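Phenazine biosynthesis protein PhzF family (Enterococcus faecalis, PDB 1S7J) belongs to the PhzF family, with a two-lobed fold of the diaminopimelate epimerase kind, and probably acts as an isomerase. Local coordinates at residues F148-E153 against A157-D162; D200-S205 against G233-E238; V23-K28 against F80-Y85; S205-L210 against V244-T249. All blocks are in the same frame, centred on the assembly; numbering follows the deposited sequence.

Contact 1 (F148-E153 against A157-D162)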
loop_
_atom_site.group_PDB
_atom_site.type_symbol
_atom_site.label_atom_id
_atom_site.label_comp_id
_atom_site.label_asym_id
_atom_site.label_seq_id
_atom_site.Cartn_x
_atom_site.Cartn_y
_atom_site.Cartn_z
ATOM N N PHE A 148 -5.156 11.777 -11.197
ATOM C CA PHE A 148 -6.372 12.337 -11.791
ATOM C C PHE A 148 -7.520 12.415 -10.817
ATOM O O PHE A 148 -7.730 11.509 -10.022
ATOM C CB PHE A 148 -6.792 11.500 -12.997
ATOM C CG PHE A 148 -5.682 11.205 -13.951
ATOM C CD1 PHE A 148 -5.354 9.891 -14.271
ATOM C CD2 PHE A 148 -4.944 12.246 -14.535
ATOM C CE1 PHE A 148 -4.319 9.607 -15.150
ATOM C CE2 PHE A 148 -3.909 11.973 -15.415
ATOM C CZ PHE A 148 -3.591 10.648 -15.725
ATOM N N VAL A 149 -8.269 13.502 -10.881
ATOM C CA VAL A 149 -9.425 13.688 -10.014
ATOM C C VAL A 149 -10.663 13.452 -10.877
ATOM O O VAL A 149 -10.760 13.981 -11.983
ATOM C CB VAL A 149 -9.451 15.107 -9.402
ATOM C CG1 VAL A 149 -10.644 15.264 -8.470
ATOM C CG2 VAL A 149 -8.145 15.373 -8.651
ATOM N N LEU A 150 -11.571 12.616 -10.397
ATOM C CA LEU A 150 -12.774 12.288 -11.145
ATOM C C LEU A 150 -14.041 12.892 -10.554
ATOM O O LEU A 150 -13.996 13.561 -9.515
ATOM C CB LEU A 150 -12.903 10.763 -11.269
ATOM C CG LEU A 150 -12.068 10.002 -12.323
ATOM C CD1 LEU A 150 -10.695 10.616 -12.557
ATOM C CD2 LEU A 150 -11.941 8.553 -11.892
ATOM N N LYS A 151 -15.165 12.640 -11.208
ATOM C CA LYS A 151 -16.464 13.170 -10.799
ATOM C C LYS A 151 -16.905 12.875 -9.349
ATOM O O LYS A 151 -17.168 13.796 -8.583
ATOM C CB LYS A 151 -17.556 12.706 -11.779
ATOM C CG LYS A 151 -18.938 13.291 -11.496
ATOM C CD LYS A 151 -19.994 12.724 -12.435
ATOM C CE LYS A 151 -21.382 13.264 -12.074
ATOM N NZ LYS A 151 -22.453 12.767 -12.993
ATOM N N ASP A 152 -17.029 11.594 -9.011
ATOM C CA ASP A 152 -17.457 11.189 -7.656
ATOM C C ASP A 152 -16.981 9.788 -7.294
ATOM O O ASP A 152 -16.212 9.175 -8.037
ATOM C CB ASP A 152 -18.992 11.280 -7.523
ATOM C CG ASP A 152 -19.748 10.589 -8.687
ATOM O OD1 ASP A 152 -19.145 9.810 -9.456
ATOM O OD2 ASP A 152 -20.962 10.843 -8.814
ATOM N N GLU A 153 -17.427 9.281 -6.139
ATOM C CA GLU A 153 -17.020 7.940 -5.711
ATOM C C GLU A 153 -17.598 6.878 -6.629
ATOM O O GLU A 153 -16.938 5.882 -6.936
ATOM C CB GLU A 153 -17.452 7.661 -4.272
ATOM C CG GLU A 153 -17.031 6.269 -3.793
ATOM C CD GLU A 153 -17.502 5.927 -2.384
ATOM O OE1 GLU A 153 -17.597 4.720 -2.083
ATOM O OE2 GLU A 153 -17.757 6.852 -1.576
ATOM N N ALA A 157 -15.206 4.068 -8.489
ATOM C CA ALA A 157 -15.483 2.673 -8.251
ATOM C C ALA A 157 -15.834 1.926 -9.539
ATOM O O ALA A 157 -15.286 0.863 -9.821
ATOM C CB ALA A 157 -16.615 2.541 -7.252
ATOM N N LYS A 158 -16.732 2.525 -10.326
ATOM C CA LYS A 158 -17.215 1.928 -11.567
ATOM C C LYS A 158 -16.276 1.775 -12.771
ATOM O O LYS A 158 -16.429 0.832 -13.551
ATOM C CB LYS A 158 -18.508 2.631 -12.018
ATOM C CG LYS A 158 -19.756 2.279 -11.183
ATOM C CD LYS A 158 -21.041 2.152 -12.007
ATOM C CE LYS A 158 -22.086 1.309 -11.264
ATOM N NZ LYS A 158 -22.442 1.838 -9.915
ATOM N N ILE A 159 -15.311 2.681 -12.928
ATOM C CA ILE A 159 -14.405 2.609 -14.081
ATOM C C ILE A 159 -13.619 1.323 -14.282
ATOM O O ILE A 159 -13.243 0.634 -13.326
ATOM C CB ILE A 159 -13.397 3.796 -14.132
ATOM C CG1 ILE A 159 -12.451 3.760 -12.924
ATOM C CG2 ILE A 159 -14.142 5.111 -14.241
ATOM C CD1 ILE A 159 -11.168 4.561 -13.125
ATOM N N THR A 160 -13.369 1.024 -15.542
ATOM C CA THR A 160 -12.601 -0.135 -15.937
ATOM C C THR A 160 -11.677 0.358 -17.056
ATOM O O THR A 160 -12.067 0.466 -18.224
ATOM C CB THR A 160 -13.521 -1.327 -16.373
ATOM O OG1 THR A 160 -12.724 -2.426 -16.829
ATOM C CG2 THR A 160 -14.502 -0.904 -17.449
ATOM N N PRO A 161 -10.472 0.806 -16.663
ATOM C CA PRO A 161 -9.439 1.330 -17.548
ATOM C C PRO A 161 -8.848 0.348 -18.541
ATOM O O PRO A 161 -8.843 -0.864 -18.324
ATOM C CB PRO A 161 -8.368 1.805 -16.566
ATOM C CG PRO A 161 -9.144 2.115 -15.333
ATOM C CD PRO A 161 -10.062 0.942 -15.261
ATOM N N ASP A 162 -8.344 0.898 -19.637
ATOM C CA ASP A 162 -7.694 0.143 -20.679
ATOM C C ASP A 162 -6.261 0.103 -20.165
ATOM O O ASP A 162 -5.480 1.018 -20.420
ATOM C CB ASP A 162 -7.772 0.932 -21.997
ATOM C CG ASP A 162 -7.144 0.198 -23.177
ATOM O OD1 ASP A 162 -7.634 0.391 -24.305
ATOM O OD2 ASP A 162 -6.153 -0.543 -22.992
#

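Contact 2 (D200-S205 against G233-E238)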
loop_
_atom_site.group_PDB
_atom_site.type_symbol
_atom_site.label_atom_id
_atom_site.label_comp_id
_atom_site.label_asym_id
_atom_site.label_seq_id
_atom_site.Cartn_x
_atom_site.Cartn_y
_atom_site.Cartn_z
ATOM N N ASP A 200 -3.374 -2.137 -7.667
ATOM C CA ASP A 200 -3.012 -2.466 -6.301
ATOM C C ASP A 200 -4.291 -2.161 -5.513
ATOM O O ASP A 200 -4.919 -1.112 -5.722
ATOM C CB ASP A 200 -1.863 -1.558 -5.827
ATOM C CG ASP A 200 -1.001 -2.203 -4.749
ATOM O OD1 ASP A 200 -0.099 -1.513 -4.228
ATOM O OD2 ASP A 200 -1.204 -3.393 -4.436
ATOM N N PRO A 201 -4.763 -3.122 -4.695
ATOM C CA PRO A 201 -5.986 -2.891 -3.916
ATOM C C PRO A 201 -5.824 -1.682 -3.003
ATOM O O PRO A 201 -6.760 -0.920 -2.801
ATOM C CB PRO A 201 -6.127 -4.189 -3.111
ATOM C CG PRO A 201 -5.485 -5.202 -3.976
ATOM C CD PRO A 201 -4.255 -4.484 -4.484
ATOM N N VAL A 202 -4.615 -1.554 -2.410
ATOM C CA VAL A 202 -4.291 -0.431 -1.518
ATOM C C VAL A 202 -2.760 -0.112 -1.487
ATOM O O VAL A 202 -2.016 -0.792 -0.800
ATOM C CB VAL A 202 -4.720 -0.719 -0.018
ATOM C CG1 VAL A 202 -4.753 0.576 0.767
ATOM C CG2 VAL A 202 -6.080 -1.418 0.056
ATOM N N CYS A 203 -2.326 0.886 -2.291
ATOM C CA CYS A 203 -0.883 1.299 -2.269
ATOM C C CYS A 203 -0.867 2.472 -1.275
ATOM O O CYS A 203 -1.514 3.513 -1.502
ATOM C CB CYS A 203 -0.410 1.776 -3.663
ATOM S SG CYS A 203 1.312 1.229 -3.995
ATOM N N GLY A 204 -0.237 2.259 -0.130
ATOM C CA GLY A 204 -0.170 3.295 0.880
ATOM C C GLY A 204 0.691 4.471 0.462
ATOM O O GLY A 204 0.383 5.627 0.789
ATOM N N SER A 205 1.790 4.173 -0.228
ATOM C CA SER A 205 2.726 5.180 -0.712
ATOM C C SER A 205 2.035 6.203 -1.596
ATOM O O SER A 205 2.481 7.344 -1.711
ATOM C CB SER A 205 3.863 4.504 -1.475
ATOM O OG SER A 205 3.366 3.580 -2.435
ATOM N N GLY A 233 -10.607 -1.159 0.958
ATOM C CA GLY A 233 -9.618 -0.912 2.002
ATOM C C GLY A 233 -9.804 0.441 2.657
ATOM O O GLY A 233 -9.935 1.450 1.967
ATOM N N PHE A 234 -9.871 0.463 3.987
ATOM C CA PHE A 234 -10.039 1.715 4.718
ATOM C C PHE A 234 -8.709 2.238 5.231
ATOM O O PHE A 234 -7.802 1.472 5.544
ATOM C CB PHE A 234 -11.003 1.538 5.880
ATOM C CG PHE A 234 -11.216 2.788 6.681
ATOM C CD1 PHE A 234 -12.057 3.802 6.209
ATOM C CD2 PHE A 234 -10.568 2.964 7.905
ATOM C CE1 PHE A 234 -12.247 4.977 6.944
ATOM C CE2 PHE A 234 -10.750 4.135 8.650
ATOM C CZ PHE A 234 -11.591 5.145 8.167
ATOM N N LEU A 235 -8.604 3.557 5.317
ATOM C CA LEU A 235 -7.395 4.209 5.796
ATOM C C LEU A 235 -7.730 5.473 6.591
ATOM O O LEU A 235 -8.531 6.300 6.141
ATOM C CB LEU A 235 -6.490 4.613 4.611
ATOM C CG LEU A 235 -6.162 3.628 3.472
ATOM C CD1 LEU A 235 -7.072 3.886 2.279
ATOM C CD2 LEU A 235 -4.705 3.790 3.062
ATOM N N THR A 236 -7.185 5.586 7.790
ATOM C CA THR A 236 -7.402 6.792 8.583
ATOM C C THR A 236 -6.145 7.637 8.312
ATOM O O THR A 236 -5.014 7.149 8.441
ATOM C CB THR A 236 -7.599 6.482 10.091
ATOM O OG1 THR A 236 -8.125 7.641 10.751
ATOM C CG2 THR A 236 -6.296 6.045 10.746
ATOM N N CYS A 237 -6.357 8.855 7.836
ATOM C CA CYS A 237 -5.256 9.746 7.474
ATOM C C CYS A 237 -5.028 10.959 8.354
ATOM O O CYS A 237 -5.971 11.547 8.894
ATOM C CB CYS A 237 -5.458 10.213 6.052
ATOM S SG CYS A 237 -5.780 8.882 4.942
ATOM N N GLU A 238 -3.773 11.373 8.449
ATOM C CA GLU A 238 -3.416 12.548 9.217
ATOM C C GLU A 238 -2.313 13.332 8.537
ATOM O O GLU A 238 -1.364 12.752 7.968
ATOM C CB GLU A 238 -2.978 12.199 10.645
ATOM C CG GLU A 238 -2.810 13.449 11.514
ATOM C CD GLU A 238 -2.094 13.190 12.813
ATOM O OE1 GLU A 238 -2.738 12.682 13.753
ATOM O OE2 GLU A 238 -0.886 13.519 12.904
#

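Contact 3 (V23-K28 against F80-Y85)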
loop_
_atom_site.group_PDB
_atom_site.type_symbol
_atom_site.label_atom_id
_atom_site.label_comp_id
_atom_site.label_asym_id
_atom_site.label_seq_id
_atom_site.Cartn_x
_atom_site.Cartn_y
_atom_site.Cartn_z
ATOM N N VAL A 23 3.957 -13.001 5.375
ATOM C CA VAL A 23 5.091 -12.547 6.171
ATOM C C VAL A 23 5.784 -13.693 6.881
ATOM O O VAL A 23 5.133 -14.570 7.442
ATOM C CB VAL A 23 4.722 -11.419 7.152
ATOM C CG1 VAL A 23 3.273 -11.016 7.001
ATOM C CG2 VAL A 23 5.064 -11.797 8.578
ATOM N N TYR A 24 7.111 -13.730 6.773
ATOM C CA TYR A 24 7.912 -14.763 7.411
ATOM C C TYR A 24 8.822 -14.165 8.444
ATOM O O TYR A 24 9.700 -13.341 8.107
ATOM C CB TYR A 24 8.782 -15.497 6.397
ATOM C CG TYR A 24 8.072 -16.498 5.549
ATOM C CD1 TYR A 24 7.142 -16.102 4.596
ATOM C CD2 TYR A 24 8.355 -17.861 5.668
ATOM C CE1 TYR A 24 6.509 -17.034 3.773
ATOM C CE2 TYR A 24 7.735 -18.801 4.854
ATOM C CZ TYR A 24 6.817 -18.386 3.908
ATOM O OH TYR A 24 6.242 -19.300 3.081
ATOM N N VAL A 25 8.612 -14.512 9.714
ATOM C CA VAL A 25 9.479 -14.034 10.776
ATOM C C VAL A 25 10.497 -15.151 11.001
ATOM O O VAL A 25 10.173 -16.205 11.522
ATOM C CB VAL A 25 8.721 -13.732 12.093
ATOM C CG1 VAL A 25 9.688 -13.137 13.113
ATOM C CG2 VAL A 25 7.581 -12.757 11.847
ATOM N N LEU A 26 11.720 -14.903 10.542
ATOM C CA LEU A 26 12.820 -15.860 10.633
ATOM C C LEU A 26 13.750 -15.579 11.814
ATOM O O LEU A 26 13.848 -14.438 12.285
ATOM C CB LEU A 26 13.650 -15.806 9.339
ATOM C CG LEU A 26 12.927 -15.668 7.998
ATOM C CD1 LEU A 26 13.913 -15.301 6.913
ATOM C CD2 LEU A 26 12.215 -16.954 7.668
ATOM N N GLU A 27 14.435 -16.614 12.285
ATOM C CA GLU A 27 15.368 -16.465 13.395
ATOM C C GLU A 27 16.755 -16.062 12.885
ATOM O O GLU A 27 17.621 -15.652 13.655
ATOM C CB GLU A 27 15.433 -17.751 14.229
ATOM C CG GLU A 27 15.652 -19.029 13.436
ATOM C CD GLU A 27 15.645 -20.274 14.315
ATOM O OE1 GLU A 27 14.721 -20.414 15.148
ATOM O OE2 GLU A 27 16.563 -21.113 14.168
ATOM N N LYS A 28 16.939 -16.207 11.570
ATOM C CA LYS A 28 18.174 -15.858 10.868
ATOM C C LYS A 28 17.835 -15.700 9.379
ATOM O O LYS A 28 16.762 -16.095 8.936
ATOM C CB LYS A 28 19.253 -16.933 11.068
ATOM C CG LYS A 28 18.823 -18.335 10.692
ATOM C CD LYS A 28 19.892 -19.360 11.025
ATOM C CE LYS A 28 19.403 -20.773 10.720
ATOM N NZ LYS A 28 20.462 -21.796 10.929
ATOM N N PHE A 80 1.795 -6.236 12.015
ATOM C CA PHE A 80 0.635 -6.912 12.545
ATOM C C PHE A 80 0.971 -8.260 13.171
ATOM O O PHE A 80 0.533 -8.551 14.274
ATOM C CB PHE A 80 -0.410 -7.081 11.441
ATOM C CG PHE A 80 -1.539 -8.015 11.790
ATOM C CD1 PHE A 80 -2.646 -7.562 12.479
ATOM C CD2 PHE A 80 -1.496 -9.351 11.393
ATOM C CE1 PHE A 80 -3.699 -8.420 12.774
ATOM C CE2 PHE A 80 -2.537 -10.210 11.683
ATOM C CZ PHE A 80 -3.639 -9.749 12.369
ATOM N N VAL A 81 1.752 -9.089 12.469
ATOM C CA VAL A 81 2.093 -10.393 13.018
ATOM C C VAL A 81 3.095 -10.350 14.157
ATOM O O VAL A 81 3.127 -11.263 14.981
ATOM C CB VAL A 81 2.557 -11.378 11.937
ATOM C CG1 VAL A 81 2.020 -10.975 10.595
ATOM C CG2 VAL A 81 4.038 -11.559 11.929
ATOM N N LEU A 82 3.979 -9.344 14.166
ATOM C CA LEU A 82 4.942 -9.223 15.255
ATOM C C LEU A 82 4.191 -8.778 16.512
ATOM O O LEU A 82 4.401 -9.322 17.599
ATOM C CB LEU A 82 6.051 -8.231 14.908
ATOM C CG LEU A 82 7.152 -8.760 13.986
ATOM C CD1 LEU A 82 8.076 -7.646 13.582
ATOM C CD2 LEU A 82 7.928 -9.884 14.652
ATOM N N PHE A 83 3.287 -7.831 16.342
ATOM C CA PHE A 83 2.492 -7.314 17.445
ATOM C C PHE A 83 1.547 -8.345 18.051
ATOM O O PHE A 83 1.356 -8.382 19.268
ATOM C CB PHE A 83 1.641 -6.113 16.987
ATOM C CG PHE A 83 2.386 -4.799 16.957
ATOM C CD1 PHE A 83 2.525 -4.087 15.755
ATOM C CD2 PHE A 83 2.918 -4.250 18.127
ATOM C CE1 PHE A 83 3.185 -2.842 15.726
ATOM C CE2 PHE A 83 3.579 -3.010 18.107
ATOM C CZ PHE A 83 3.710 -2.308 16.904
ATOM N N ASN A 84 0.938 -9.160 17.203
ATOM C CA ASN A 84 -0.014 -10.156 17.661
ATOM C C ASN A 84 0.487 -11.553 17.921
ATOM O O ASN A 84 -0.159 -12.304 18.631
ATOM C CB ASN A 84 -1.214 -10.205 16.700
ATOM C CG ASN A 84 -1.998 -8.931 16.673
ATOM O OD1 ASN A 84 -2.919 -8.757 17.439
ATOM N ND2 ASN A 84 -1.591 -8.015 15.809
ATOM N N TYR A 85 1.628 -11.928 17.342
ATOM C CA TYR A 85 2.130 -13.292 17.524
ATOM C C TYR A 85 3.542 -13.449 18.060
ATOM O O TYR A 85 3.947 -14.551 18.414
ATOM C CB TYR A 85 1.990 -14.085 16.202
ATOM C CG TYR A 85 0.562 -14.140 15.669
ATOM C CD1 TYR A 85 0.045 -13.097 14.913
ATOM C CD2 TYR A 85 -0.286 -15.223 15.974
ATOM C CE1 TYR A 85 -1.282 -13.102 14.474
ATOM C CE2 TYR A 85 -1.630 -15.238 15.530
ATOM C CZ TYR A 85 -2.114 -14.170 14.792
ATOM O OH TYR A 85 -3.441 -14.118 14.420
#

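Contact 4 (S205-L210 against V244-T249)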
loop_
_atom_site.group_PDB
_atom_site.type_symbol
_atom_site.label_atom_id
_atom_site.label_comp_id
_atom_site.label_asym_id
_atom_site.label_seq_id
_atom_site.Cartn_x
_atom_site.Cartn_y
_atom_site.Cartn_z
ATOM N N SER A 205 1.790 4.173 -0.228
ATOM C CA SER A 205 2.726 5.180 -0.712
ATOM C C SER A 205 2.035 6.203 -1.596
ATOM O O SER A 205 2.481 7.344 -1.711
ATOM C CB SER A 205 3.863 4.504 -1.475
ATOM O OG SER A 205 3.366 3.580 -2.435
ATOM N N ALA A 206 0.942 5.783 -2.221
ATOM C CA ALA A 206 0.169 6.646 -3.085
ATOM C C ALA A 206 -0.500 7.736 -2.271
ATOM O O ALA A 206 -0.885 8.773 -2.807
ATOM C CB ALA A 206 -0.872 5.840 -3.821
ATOM N N HIS A 207 -0.674 7.492 -0.970
ATOM C CA HIS A 207 -1.313 8.456 -0.103
ATOM C C HIS A 207 -0.422 9.637 0.261
ATOM O O HIS A 207 -0.837 10.559 0.974
ATOM C CB HIS A 207 -1.934 7.765 1.104
ATOM C CG HIS A 207 -3.177 7.013 0.767
ATOM N ND1 HIS A 207 -3.157 5.800 0.108
ATOM C CD2 HIS A 207 -4.483 7.340 0.902
ATOM C CE1 HIS A 207 -4.395 5.423 -0.154
ATOM N NE2 HIS A 207 -5.216 6.342 0.320
ATOM N N ALA A 208 0.808 9.596 -0.242
ATOM C CA ALA A 208 1.769 10.683 -0.065
ATOM C C ALA A 208 1.265 11.840 -0.960
ATOM O O ALA A 208 1.457 12.999 -0.649
ATOM C CB ALA A 208 3.155 10.247 -0.515
ATOM N N ASN A 209 0.621 11.473 -2.072
ATOM C CA ASN A 209 0.055 12.443 -3.014
ATOM C C ASN A 209 -1.403 12.710 -2.631
ATOM O O ASN A 209 -1.867 13.848 -2.666
ATOM C CB ASN A 209 0.082 11.894 -4.454
ATOM C CG ASN A 209 1.501 11.667 -4.981
ATOM O OD1 ASN A 209 2.441 12.364 -4.601
ATOM N ND2 ASN A 209 1.633 10.709 -5.902
ATOM N N LEU A 210 -2.121 11.634 -2.295
ATOM C CA LEU A 210 -3.541 11.706 -1.904
ATOM C C LEU A 210 -3.844 12.563 -0.694
ATOM O O LEU A 210 -4.714 13.434 -0.749
ATOM C CB LEU A 210 -4.097 10.294 -1.633
ATOM C CG LEU A 210 -4.678 9.453 -2.764
ATOM C CD1 LEU A 210 -5.692 10.272 -3.513
ATOM C CD2 LEU A 210 -3.600 8.987 -3.692
ATOM N N VAL A 244 2.933 12.493 6.117
ATOM C CA VAL A 244 1.528 12.051 6.220
ATOM C C VAL A 244 1.468 10.677 6.874
ATOM O O VAL A 244 2.379 9.847 6.704
ATOM C CB VAL A 244 0.800 12.022 4.851
ATOM C CG1 VAL A 244 0.661 13.423 4.305
ATOM C CG2 VAL A 244 1.528 11.135 3.877
ATOM N N ILE A 245 0.406 10.449 7.644
ATOM C CA ILE A 245 0.215 9.192 8.368
ATOM C C ILE A 245 -1.044 8.436 7.949
ATOM O O ILE A 245 -2.130 9.016 7.872
ATOM C CB ILE A 245 0.086 9.450 9.883
ATOM C CG1 ILE A 245 1.236 10.327 10.379
ATOM C CG2 ILE A 245 0.036 8.126 10.645
ATOM C CD1 ILE A 245 2.608 9.730 10.172
ATOM N N ILE A 246 -0.886 7.144 7.660
ATOM C CA ILE A 246 -2.032 6.302 7.304
ATOM C C ILE A 246 -2.151 5.161 8.302
ATOM O O ILE A 246 -1.149 4.508 8.643
ATOM C CB ILE A 246 -1.928 5.704 5.864
ATOM C CG1 ILE A 246 -0.670 4.857 5.718
ATOM C CG2 ILE A 246 -1.972 6.798 4.839
ATOM C CD1 ILE A 246 -0.517 4.238 4.365
ATOM N N GLY A 247 -3.353 4.939 8.799
ATOM C CA GLY A 247 -3.572 3.865 9.745
ATOM C C GLY A 247 -4.598 2.891 9.227
ATOM O O GLY A 247 -5.642 3.308 8.723
ATOM N N GLY A 248 -4.325 1.601 9.342
ATOM C CA GLY A 248 -5.287 0.619 8.865
ATOM C C GLY A 248 -5.345 -0.653 9.674
ATOM O O GLY A 248 -4.386 -0.993 10.373
ATOM N N THR A 249 -6.494 -1.329 9.629
ATOM C CA THR A 249 -6.675 -2.595 10.334
ATOM C C THR A 249 -6.051 -3.735 9.512
ATOM O O THR A 249 -5.423 -3.488 8.487
ATOM C CB THR A 249 -8.187 -2.901 10.608
ATOM O OG1 THR A 249 -8.947 -2.799 9.391
ATOM C CG2 THR A 249 -8.744 -1.919 11.626
#

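Contact 1 (F148-E153 against A157-D162)
Leu150 and Ile159 meet by their end methyls, Leu150 CD2 lying 4.2 Å from Ile159 CD1, and so bring the residue following Val149 against the one that leaves helix 153-158. Both CB atoms are directed at the opposing segment, and the branched, purely apolar side chains suit a spot where Val177 touches Leu150 and Phe191 touches Ile159. In Ile159 the chi1 of 64° places CG1 between the backbone N and the carbonyl carbon, and the nearly extended chi2 then carries CD1 out to the leucine. Glu153 and Ala157 touch in another way, through one helical turn. Ala157 N donates to Glu153 O at 2.9 Å with an almost straight N-H...O angle of 171°. Ala157 CB is 3.4 Å from Glu153 O, the usual closeness of one helical turn; alanine suits the place because its CB is directed at the other segment and adds little bulk there. The Glu153 side chain, by contrast, starts away from Ala157 and runs extended, and its OE2 accepts from Asp182 N. Asp152, at the N-cap, caps a backbone N of the first turn with its side chain, and its OD1 bonds Thr155 OG1. The chemistry is thus divided: directional polar bonds define the short helix at its start and along its turn, while a single loose methyl contact sets the residue leaving it against Leu150.

Contact 2 (D200-S205 against G233-E238)
The loop that leads from strand 197-200 into helix 207-218 leans on the start of strand 234-240 through Val202, whose two methyls are divided between Gly233 and Leu235. Val202 CG1 is 3.9 Å from Leu235 CD2, the two side chains running alongside each other in opposite senses. CG1 lies anti to the backbone N (chi1 -163°), which leaves CG2 beside that N and turned to the glycine. Val202 CG2 then rests 4.1 Å from Gly233 CA. Glycine suits this place because the methyl can lie against bare backbone, on the very side of the CA where a side chain would begin. Only apolar surface meets here, and no hydrogen bond joins the two segments. Phe11 touches both Val202 and Leu235, and Gln227 of strand 222-227 packs on the valine. The loop itself is pinned by polar partners: Asp200 OD2 bonds Asn19 ND2, and Pro201 O bonds Ser229 OG. The side chain of Val202 lies about 10 Å from that of Glu46, the predicted active-site residue. A loop entering the N-terminal end of a helix in this region is consistent with the diaminopimelate epimerase-like fold of the PhzF family, in which helix N-termini face the cleft between two lobes.

Contact 3 (V23-K28 against F80-Y85)
Val23 and Val81 meet end-on through their methyls, strand residue against helix residue, with Val23 CG2 at 3.5 Å from Val81 CG2. The same methyl of Val81 also serves Val25: Val81 CG2 is 3.7 Å from Val25 CG2, and these two side chains pass in opposite directions. Val25 has a second partner in Leu82, whose CD2 lies 4.0 Å from Val25 CG1, the branch set anti to the backbone N by a chi1 of -176°, and as near to Val25 CG2. Leu82 starts off to one side and only its far methyl comes across, where a longer side chain than valine is useful. Val23 and Val81 are modelled well away from staggered rotations, so the fine detail of their meeting is less certain than the fact of it.

The next shell is mostly apolar. Val8 of strand 2-10 touches Val23 and Val81, Thr50 lies against Val25, and Leu93 and Phe95 of strand 92-97 back Leu82. The axes of strand 23-25 and helix 80-85 approach to 9.8 Å at 52°, close enough for compact beta-branched residues to fill the interval.

Further out, the last helical turn is reinforced by Asn84, whose ND2 donates to Phe80 O at 2.7 Å along a nearly straight line. That carbonyl also accepts from Asn84 N, so two bonds grip it, and ND2 has a further partner in Tyr111 OH. Dispersion and exclusion of water therefore join helix to strand, whereas hydrogen bonds shape the helix end and pair the strand with its neighbours but do not cross between the two.

Contact 4 (S205-L210 against V244-T249)
Methyl contacts carry the meeting of His207 and Ala208 with Val244 and Ile246. His207 CB lies 3.9 Å from Ile246 CG2, and the imidazole stands obliquely to that methyl. With chi1 of Ile246 at 59°, it is CG1 that stands between the backbone N and the carbonyl carbon, and CG2 is the branch that meets the histidine. Val244 CG2 rests against the helical backbone, 4.0 Å from Ala208 CA and 3.8 Å from the polar His207 O. It lies beside Ala208 without meeting a bulky group, since the small side chain of that residue is directed to one side. The beta-branched Val244 and Ile246 are at home in an extended strand and give it a broad apolar surface.

Ring packing is supplied from within the helix: Leu210 CG lies over one face of the His207 ring, 4.2 Å above its plane and displaced toward the rim. Phe186 and Ser188 also touch this buried histidine.

Hydrogen bonds run within the helical segment and to its surroundings, with none between the two segments. His207 ND1 bonds Cys203 O, which ties the imidazole back to the preceding loop and helps fix its rotation. Ala208 N donates to Ser205 O at 3.2 Å, a bond spanning three residues at the approach to the helix.

Strand 244-248 runs between strand 110-116, met through Leu113 and Phe115, and strand 234-240, met through Thr236 and Glu238. Helix 207-218 lies on the Val244 and Ile246 side of it, and Ala206 just before the helix and Leu210 within it reach onward to Ile176 of strand 175-180.

In the fold
Along the chain contact 3 comes first, contact 1 follows, and contacts 2 and 4 come last with their segments alternating. Contacts 1 and 3 lie on opposite sides of the chain's centre, their own centres about 37 Å apart, probably one in each lobe. Contacts 2 and 4 occupy the middle, with centres about 5 Å apart; they share Ser205 and are joined by the pairing of strands 234-240 and 243-259, with Leu235 CD2 packing on His207 CE1. From contact 2, the centre of contact 1 is about 17 Å away and that of contact 3 about 22 Å. The side chains of Val23 and Val202 lie about 9 and 10 Å from that of Glu46, so contacts 3 and 2 both approach the predicted active site.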